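Putative acetyltransferase (Streptococcus mutans, PDB 4E2A) probably transfers an acyl group, most likely acetyl from acetyl-CoA, to an acceptor not yet identified, as enzymes of the GNAT family do. Local coordinates at residues B[39-42]-B[43-46]; B[55-58]-B[59-63]; B[73-77]-B[78-82]; B[131-135]-B[136-140]. All coordinates share one frame; numbering follows the deposited sequence.

Contact 1. Residues B[39-42]-B[43-46]; sequences EIRK and VNQD
The guanidinium of Arg41 and the amide of Asn44 meet obliquely, their planes 75° apart, so neither group lies flat on the other. The touching atoms, Arg41 NH1 and Asn44 ND2, are 3.1 Å apart, yet both are donors and do not bond to each other. A shared acceptor probably explains why the two residues come so close: Glu47, just beyond the turn, whose OE1 forms a salt bridge with Arg41 NH1 and accepts from the backbone N of Asn44. At the guanidinium edge, in its plane, Glu39 OE2 stands 3.9 Å from Arg41 NE, a long salt bridge. Arg41 NH1 also bonds to Lys42 O at 3.2 Å, again close to the guanidinium plane. To get there the side chain leaves with CG between the backbone N and C (chi1 62°) and then runs extended to NE, bringing its head back beside the chain. Val43 turns its side chain away from the strand and packs on Thr96, and its backbone still bonds to that residue. Beyond it Gln45 reaches Lys86 and Asp90 with its amide. This is the exit from an outermost strand, the first of the GNAT sheet, into the first helix, 48-63.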
# COMPACT_ATOMS: atom_id res chain seq x y z
N GLU B 39 -20.01 15.29 -22.96
CA GLU B 39 -18.74 15.18 -23.67
C GLU B 39 -17.68 14.52 -22.78
O GLU B 39 -17.68 14.71 -21.56
CB GLU B 39 -18.25 16.58 -24.08
CG GLU B 39 -16.95 16.57 -24.86
CD GLU B 39 -16.45 17.96 -25.21
OE1 GLU B 39 -17.10 18.95 -24.79
OE2 GLU B 39 -15.41 18.06 -25.90
N ILE B 40 -16.80 13.75 -23.40
CA ILE B 40 -15.68 13.15 -22.69
C ILE B 40 -14.43 13.52 -23.44
O ILE B 40 -14.34 13.27 -24.64
CB ILE B 40 -15.78 11.60 -22.63
CG1 ILE B 40 -17.04 11.17 -21.86
CG2 ILE B 40 -14.52 10.99 -21.97
CD1 ILE B 40 -17.30 9.68 -21.90
N ARG B 41 -13.46 14.10 -22.74
CA ARG B 41 -12.23 14.53 -23.38
C ARG B 41 -11.12 14.69 -22.33
O ARG B 41 -11.39 14.77 -21.13
CB ARG B 41 -12.43 15.87 -24.13
CG ARG B 41 -12.84 17.04 -23.23
CD ARG B 41 -12.56 18.41 -23.86
NE ARG B 41 -13.17 19.50 -23.09
CZ ARG B 41 -12.64 20.07 -22.02
NH1 ARG B 41 -11.46 19.66 -21.57
NH2 ARG B 41 -13.28 21.05 -21.39
N LYS B 42 -9.88 14.78 -22.81
CA LYS B 42 -8.74 14.94 -21.92
C LYS B 42 -8.84 16.27 -21.19
O LYS B 42 -9.40 17.23 -21.71
CB LYS B 42 -7.42 14.84 -22.70
CG LYS B 42 -7.27 13.52 -23.42
CD LYS B 42 -5.94 13.40 -24.16
CE LYS B 42 -5.96 12.23 -25.12
NZ LYS B 42 -4.76 12.19 -25.99
N VAL B 43 -8.31 16.31 -19.97
CA VAL B 43 -8.17 17.54 -19.22
C VAL B 43 -7.19 18.45 -19.94
O VAL B 43 -6.10 18.03 -20.34
CB VAL B 43 -7.62 17.27 -17.78
CG1 VAL B 43 -7.48 18.58 -17.01
CG2 VAL B 43 -8.54 16.32 -17.02
N ASN B 44 -7.59 19.70 -20.12
CA ASN B 44 -6.73 20.70 -20.73
C ASN B 44 -5.61 21.10 -19.77
O ASN B 44 -5.78 21.06 -18.55
CB ASN B 44 -7.56 21.93 -21.11
CG ASN B 44 -7.98 21.93 -22.57
OD1 ASN B 44 -7.28 22.49 -23.41
ND2 ASN B 44 -9.13 21.32 -22.87
N GLN B 45 -4.47 21.52 -20.33
CA GLN B 45 -3.38 22.06 -19.52
C GLN B 45 -3.87 23.19 -18.61
O GLN B 45 -3.47 23.28 -17.45
CB GLN B 45 -2.22 22.55 -20.40
CG GLN B 45 -1.24 21.45 -20.86
CD GLN B 45 -0.34 20.94 -19.73
OE1 GLN B 45 -0.60 21.18 -18.55
NE2 GLN B 45 0.72 20.25 -20.11
N ASP B 46 -4.76 24.04 -19.12
CA ASP B 46 -5.27 25.16 -18.34
C ASP B 46 -6.44 24.82 -17.40
O ASP B 46 -7.09 25.71 -16.85
CB ASP B 46 -5.63 26.33 -19.26
CG ASP B 46 -6.88 26.06 -20.09
OD1 ASP B 46 -7.21 24.87 -20.29
OD2 ASP B 46 -7.52 27.03 -20.54

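Contact 2. Residues B[55-58]-B[59-63]; sequences AIQT and FRETF
Ile56 and Arg60 run side by side on one flank of helix 48-63, the first helix of the GNAT fold, one turn apart. Ile56 CG2 sits at the edge of the guanidinium, in its plane and 3.5 Å from Arg60 NH2, while both side chains also touch Phe76 of the following helix. Behind them the main chain pays its polar debts by regular i to i+4 bonding. Phe59 N gives to Ala55 O, Arg60 N to Ile56 O at 3.0 Å and an almost straight 168°, and Glu61 N to Gln57 O at 2.9 Å. The last carbonyl of the series is gripped twice. Thr58 O accepts from Thr62 N at 3.0 Å and from Thr62 OG1 at 2.9 Å, the two donors coming from opposite faces of its plane. With chi1 at -66° the threonine hydroxyl lies beside its own backbone N, which lets both serve the same acceptor. The hydroxyl of Thr58 also bonds to a carbonyl four residues back, Ile54 O. Near the C-terminal end, where fewer helical N-H groups remain to answer the carbonyls, side chains step in: Lys135 NZ reaches Glu61 O, and Asn67 ND2 reaches Phe63 O. The buried aromatic flank faces the second subunit, whose Val196 packs on Phe59 and whose Phe191 ring meets Phe63. Within the helix, Phe63 CD2 stands over the centre of the Phe59 ring, 3.5 Å above its plane.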
# COMPACT_ATOMS: atom_id res chain seq x y z
N ALA B 55 -11.34 16.57 -8.09
CA ALA B 55 -10.69 15.47 -7.39
C ALA B 55 -10.89 15.59 -5.87
O ALA B 55 -11.25 14.62 -5.20
CB ALA B 55 -9.22 15.41 -7.74
N ILE B 56 -10.72 16.79 -5.32
CA ILE B 56 -10.91 16.95 -3.88
C ILE B 56 -12.39 16.78 -3.50
O ILE B 56 -12.74 16.07 -2.54
CB ILE B 56 -10.35 18.28 -3.36
CG1 ILE B 56 -8.82 18.24 -3.41
CG2 ILE B 56 -10.84 18.56 -1.95
CD1 ILE B 56 -8.15 19.59 -3.12
N GLN B 57 -13.26 17.40 -4.27
CA GLN B 57 -14.66 17.34 -3.91
C GLN B 57 -15.22 15.91 -3.94
O GLN B 57 -15.95 15.52 -3.03
CB GLN B 57 -15.51 18.28 -4.74
CG GLN B 57 -16.88 18.46 -4.10
CD GLN B 57 -17.80 19.34 -4.91
OE1 GLN B 57 -19.03 19.15 -4.89
NE2 GLN B 57 -17.23 20.30 -5.64
N THR B 58 -14.86 15.14 -4.96
CA THR B 58 -15.32 13.75 -5.05
C THR B 58 -14.74 12.88 -3.93
O THR B 58 -15.41 11.97 -3.45
CB THR B 58 -15.06 13.11 -6.44
OG1 THR B 58 -13.66 13.21 -6.80
CG2 THR B 58 -15.89 13.83 -7.51
N PHE B 59 -13.51 13.18 -3.51
CA PHE B 59 -12.89 12.37 -2.47
C PHE B 59 -13.62 12.63 -1.13
O PHE B 59 -13.94 11.71 -0.38
CB PHE B 59 -11.38 12.64 -2.35
CG PHE B 59 -10.63 11.57 -1.57
CD1 PHE B 59 -10.50 11.65 -0.20
CD2 PHE B 59 -10.07 10.48 -2.23
CE1 PHE B 59 -9.81 10.68 0.52
CE2 PHE B 59 -9.38 9.49 -1.52
CZ PHE B 59 -9.25 9.59 -0.14
N ARG B 60 -13.90 13.90 -0.90
CA ARG B 60 -14.64 14.37 0.28
C ARG B 60 -16.03 13.73 0.30
O ARG B 60 -16.45 13.15 1.31
CB ARG B 60 -14.74 15.89 0.20
CG ARG B 60 -15.15 16.60 1.48
CD ARG B 60 -15.21 18.12 1.26
NE ARG B 60 -13.93 18.67 0.83
CZ ARG B 60 -13.11 19.38 1.60
NH1 ARG B 60 -13.44 19.64 2.86
NH2 ARG B 60 -11.97 19.84 1.12
N GLU B 61 -16.75 13.82 -0.81
CA GLU B 61 -18.07 13.17 -0.93
C GLU B 61 -18.05 11.67 -0.65
O GLU B 61 -18.98 11.13 -0.06
CB GLU B 61 -18.68 13.43 -2.31
CG GLU B 61 -19.09 14.87 -2.51
CD GLU B 61 -19.53 15.19 -3.94
OE1 GLU B 61 -19.36 14.33 -4.84
OE2 GLU B 61 -20.04 16.31 -4.14
N THR B 62 -16.99 11.00 -1.11
CA THR B 62 -16.92 9.54 -1.01
C THR B 62 -16.50 9.10 0.40
O THR B 62 -16.95 8.08 0.89
CB THR B 62 -15.92 8.96 -2.06
OG1 THR B 62 -16.42 9.20 -3.38
CG2 THR B 62 -15.69 7.46 -1.86
N PHE B 63 -15.65 9.90 1.04
CA PHE B 63 -14.98 9.44 2.26
C PHE B 63 -15.29 10.23 3.55
O PHE B 63 -14.98 9.76 4.63
CB PHE B 63 -13.46 9.37 2.03
CG PHE B 63 -13.05 8.27 1.12
CD1 PHE B 63 -13.04 6.95 1.56
CD2 PHE B 63 -12.68 8.53 -0.20
CE1 PHE B 63 -12.67 5.91 0.71
CE2 PHE B 63 -12.29 7.51 -1.05
CZ PHE B 63 -12.30 6.20 -0.61

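Contact 3. Residues B[73-77]-B[78-82]; sequences QNFFD and EAYTL
Phe75 packs closely on Ala79, the last residue of helix 69-79, and on Tyr80 just after it. Ala79 CB lies over one face of its ring, 3.9 Å from the centroid in a CH-pi contact, and the edge at Phe75 CE2 points into the face of Tyr80. That T-shaped pair has its centroids 5.4 Å apart and its planes at 84°. Phe75 CG is anti to the backbone N (chi1 -174°), which swings the ring along the helix toward these later residues; the ring also stacks on Phe59 of helix 48-63. Phe76 touches Tyr80 more lightly, CD1 to CD2 4.0 Å. The segments hold the last two turns of helix 69-79, the second helix of this GNAT domain, and the link onward. Phe75 O takes two donors there, Ala79 N at 2.8 Å nearly in line with the carbonyl and Glu78 N from above its plane. Beyond Tyr80, Thr81 takes the N-cap position of the next helix. The solvent side, at Gln73 and Asp77, is looser: Gln73 NE2 bonds to OD1 of the exposed Asp77 at 3.1 Å, coming from above the carboxylate plane. At separate places one water joins Glu78 OE1 to Asn74 O and another Phe76 O to Tyr80 O, the second bond of each weak. Glu78, by contrast, is held by the second subunit, His188 ND1 meeting OE2 and the backbone N of Ser189 OE1.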
# COMPACT_ATOMS: atom_id res chain seq x y z
N GLN B 73 -7.66 15.43 4.68
CA GLN B 73 -6.66 16.44 4.33
C GLN B 73 -5.26 15.83 4.13
O GLN B 73 -4.53 16.22 3.22
CB GLN B 73 -6.62 17.56 5.38
CG GLN B 73 -5.91 18.81 4.93
CD GLN B 73 -6.62 19.50 3.77
OE1 GLN B 73 -7.82 19.75 3.82
NE2 GLN B 73 -5.87 19.81 2.71
N ASN B 74 -4.89 14.87 4.98
CA ASN B 74 -3.65 14.13 4.77
C ASN B 74 -3.55 13.58 3.36
O ASN B 74 -2.48 13.61 2.74
CB ASN B 74 -3.52 12.97 5.77
CG ASN B 74 -3.15 13.42 7.16
OD1 ASN B 74 -2.48 14.43 7.34
ND2 ASN B 74 -3.60 12.68 8.17
N PHE B 75 -4.65 13.04 2.85
CA PHE B 75 -4.64 12.49 1.49
C PHE B 75 -4.53 13.59 0.45
O PHE B 75 -3.70 13.50 -0.47
CB PHE B 75 -5.86 11.60 1.22
CG PHE B 75 -5.82 10.89 -0.11
CD1 PHE B 75 -5.21 9.65 -0.24
CD2 PHE B 75 -6.40 11.46 -1.24
CE1 PHE B 75 -5.17 8.99 -1.47
CE2 PHE B 75 -6.36 10.81 -2.47
CZ PHE B 75 -5.74 9.57 -2.58
N PHE B 76 -5.35 14.64 0.58
CA PHE B 76 -5.25 15.79 -0.33
C PHE B 76 -3.83 16.35 -0.39
O PHE B 76 -3.30 16.66 -1.46
CB PHE B 76 -6.16 16.94 0.09
CG PHE B 76 -7.60 16.56 0.22
CD1 PHE B 76 -8.17 15.63 -0.63
CD2 PHE B 76 -8.38 17.14 1.21
CE1 PHE B 76 -9.50 15.28 -0.48
CE2 PHE B 76 -9.69 16.79 1.37
CZ PHE B 76 -10.27 15.87 0.52
N ASP B 77 -3.23 16.51 0.79
CA ASP B 77 -1.92 17.14 0.92
C ASP B 77 -0.85 16.32 0.20
O ASP B 77 0.21 16.84 -0.13
CB ASP B 77 -1.51 17.32 2.40
CG ASP B 77 -2.23 18.48 3.08
OD1 ASP B 77 -2.88 19.30 2.39
OD2 ASP B 77 -2.14 18.57 4.32
N GLU B 78 -1.14 15.04 -0.04
CA GLU B 78 -0.16 14.15 -0.66
C GLU B 78 -0.47 13.87 -2.13
O GLU B 78 0.42 13.87 -2.98
CB GLU B 78 -0.05 12.81 0.10
CG GLU B 78 0.99 11.85 -0.50
CD GLU B 78 1.02 10.46 0.18
OE1 GLU B 78 0.14 10.17 1.02
OE2 GLU B 78 1.94 9.66 -0.13
N ALA B 79 -1.74 13.60 -2.42
CA ALA B 79 -2.13 13.14 -3.76
C ALA B 79 -2.69 14.22 -4.69
O ALA B 79 -2.65 14.07 -5.90
CB ALA B 79 -3.14 11.98 -3.66
N TYR B 80 -3.24 15.28 -4.13
CA TYR B 80 -3.98 16.21 -4.97
C TYR B 80 -3.48 17.65 -4.90
O TYR B 80 -4.27 18.58 -5.03
CB TYR B 80 -5.48 16.16 -4.63
CG TYR B 80 -6.21 14.86 -5.01
CD1 TYR B 80 -5.73 14.05 -6.03
CD2 TYR B 80 -7.38 14.49 -4.36
CE1 TYR B 80 -6.40 12.87 -6.38
CE2 TYR B 80 -8.06 13.31 -4.71
CZ TYR B 80 -7.57 12.51 -5.72
OH TYR B 80 -8.25 11.35 -6.08
N THR B 81 -2.18 17.83 -4.69
CA THR B 81 -1.56 19.16 -4.84
C THR B 81 -1.44 19.44 -6.33
O THR B 81 -1.48 18.50 -7.15
CB THR B 81 -0.16 19.20 -4.20
OG1 THR B 81 0.72 18.30 -4.90
CG2 THR B 81 -0.24 18.80 -2.74
N LEU B 82 -1.33 20.71 -6.69
CA LEU B 82 -1.23 21.08 -8.10
C LEU B 82 0.01 20.48 -8.75
O LEU B 82 -0.02 20.16 -9.93
CB LEU B 82 -1.21 22.59 -8.29
CG LEU B 82 -2.51 23.38 -8.06
CD1 LEU B 82 -2.24 24.88 -8.08
CD2 LEU B 82 -3.54 23.00 -9.11
O HOH W 1 -0.16 11.44 3.80
O HOH W 2 -4.08 19.70 -1.98

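Contact 4. Residues B[131-135]-B[136-140]; sequences LYILK and AYQGL
With CG beside its own backbone N (chi1 -67°) and the chain extended beyond (chi2 180°), Gln138 lays its side chain back along the turn toward Ile133. Gln138 NE2 gives a straight bond to Ile133 O, 3.0 Å and 170°, the acceptor lying almost in the amide plane. This side-chain bond ties the end of strand 125-133 to the residue five positions on. Lys135 crosses the amide obliquely, its CG 4.0 Å from Gln138 OE1. Between these ends the main chain turns in a short 3-10 segment: Leu134 O accepts from Tyr137 N at 2.7 Å, and Lys135 O from Gln138 N, which arrives from well above the carbonyl plane. Apolar groups meet across the bend. Ile133 CG2 rests 4.1 Å from Tyr137 CB, and Leu134 CB meets the edge of the tyrosine ring at CD2. The tyrosine side chain also packs on Met101 of strand 94-101, Lys104 and Ala106 of strand 104-113, and Leu142. Gln138 stands where the Q/R-x-x-G-x-G/A signature of GNAT enzymes begins, the strand-to-helix loop whose backbone in relatives binds the pyrophosphate of acetyl-CoA.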
# COMPACT_ATOMS: atom_id res chain seq x y z
N LEU B 131 -11.91 6.55 -11.08
CA LEU B 131 -13.14 6.98 -11.73
C LEU B 131 -14.13 7.49 -10.67
O LEU B 131 -14.62 6.70 -9.86
CB LEU B 131 -13.75 5.83 -12.58
CG LEU B 131 -14.81 6.19 -13.66
CD1 LEU B 131 -15.19 5.01 -14.57
CD2 LEU B 131 -16.08 6.76 -13.03
N TYR B 132 -14.39 8.80 -10.69
CA TYR B 132 -15.29 9.47 -9.77
C TYR B 132 -16.34 10.30 -10.50
O TYR B 132 -16.03 10.97 -11.49
CB TYR B 132 -14.51 10.42 -8.85
CG TYR B 132 -13.63 9.76 -7.81
CD1 TYR B 132 -14.10 9.49 -6.52
CD2 TYR B 132 -12.31 9.42 -8.11
CE1 TYR B 132 -13.29 8.91 -5.58
CE2 TYR B 132 -11.50 8.83 -7.18
CZ TYR B 132 -11.99 8.58 -5.92
OH TYR B 132 -11.17 8.00 -4.98
N ILE B 133 -17.56 10.27 -9.99
CA ILE B 133 -18.61 11.16 -10.49
C ILE B 133 -19.08 12.01 -9.32
O ILE B 133 -19.38 11.47 -8.24
CB ILE B 133 -19.83 10.37 -11.06
CG1 ILE B 133 -19.42 9.42 -12.19
CG2 ILE B 133 -20.96 11.34 -11.50
CD1 ILE B 133 -18.92 10.11 -13.48
N LEU B 134 -19.09 13.33 -9.51
CA LEU B 134 -19.71 14.25 -8.54
C LEU B 134 -21.14 13.83 -8.13
O LEU B 134 -21.99 13.51 -8.99
CB LEU B 134 -19.76 15.67 -9.10
CG LEU B 134 -18.52 16.57 -9.00
CD1 LEU B 134 -18.77 17.85 -9.77
CD2 LEU B 134 -18.15 16.88 -7.54
N LYS B 135 -21.41 13.84 -6.83
CA LYS B 135 -22.72 13.45 -6.33
C LYS B 135 -23.87 14.20 -7.01
O LYS B 135 -24.92 13.63 -7.27
CB LYS B 135 -22.81 13.66 -4.81
CG LYS B 135 -23.25 12.42 -4.08
CD LYS B 135 -22.21 11.94 -3.08
CE LYS B 135 -22.25 12.78 -1.81
NZ LYS B 135 -21.64 12.07 -0.64
N ALA B 136 -23.67 15.49 -7.30
CA ALA B 136 -24.73 16.26 -7.95
C ALA B 136 -25.05 15.70 -9.33
O ALA B 136 -26.10 16.02 -9.88
CB ALA B 136 -24.38 17.77 -8.02
N TYR B 137 -24.15 14.89 -9.89
CA TYR B 137 -24.35 14.33 -11.24
C TYR B 137 -24.51 12.80 -11.29
O TYR B 137 -24.48 12.23 -12.38
CB TYR B 137 -23.20 14.72 -12.19
CG TYR B 137 -23.16 16.19 -12.51
CD1 TYR B 137 -23.83 16.70 -13.62
CD2 TYR B 137 -22.43 17.06 -11.72
CE1 TYR B 137 -23.78 18.06 -13.91
CE2 TYR B 137 -22.38 18.41 -11.99
CZ TYR B 137 -23.05 18.91 -13.09
OH TYR B 137 -22.99 20.25 -13.34
N GLN B 138 -24.67 12.16 -10.14
CA GLN B 138 -24.85 10.70 -10.10
C GLN B 138 -26.27 10.28 -10.50
O GLN B 138 -27.22 11.08 -10.45
CB GLN B 138 -24.48 10.14 -8.72
CG GLN B 138 -22.98 10.25 -8.39
CD GLN B 138 -22.60 9.69 -7.00
OE1 GLN B 138 -23.44 9.15 -6.29
NE2 GLN B 138 -21.33 9.83 -6.63
N GLY B 139 -26.43 9.03 -10.92
CA GLY B 139 -27.74 8.51 -11.26
C GLY B 139 -28.20 8.87 -12.67
O GLY B 139 -29.31 8.56 -13.06
N LEU B 140 -27.32 9.51 -13.43
CA LEU B 140 -27.63 9.97 -14.78
C LEU B 140 -26.99 9.06 -15.83
O LEU B 140 -27.10 9.31 -17.03
CB LEU B 140 -27.12 11.40 -14.97
CG LEU B 140 -27.61 12.42 -13.95
CD1 LEU B 140 -26.85 13.73 -14.09
CD2 LEU B 140 -29.12 12.61 -14.10

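The four contacts follow one another along the chain. Contact 1 leaves the first strand and leads into helix 48-63, whose second half is contact 2; contact 3 ends helix 69-79, and contact 4 ends strand 125-133. Contact 2 touches both contact 3 and contact 4, its centre about 12 Å and 11 Å from theirs; contacts 3 and 4, about 21 Å apart between centres, meet only lightly at Tyr80 and Tyr132. Contacts 1 and 4 reach the same sheet, centres about 17 Å apart, without touching. Contacts 2 and 3 also touch the second subunit, so helices 48-63 and 69-79 both line the subunit interface, the first also lying on the sheet, while contact 4 holds the start of the probable cofactor loop.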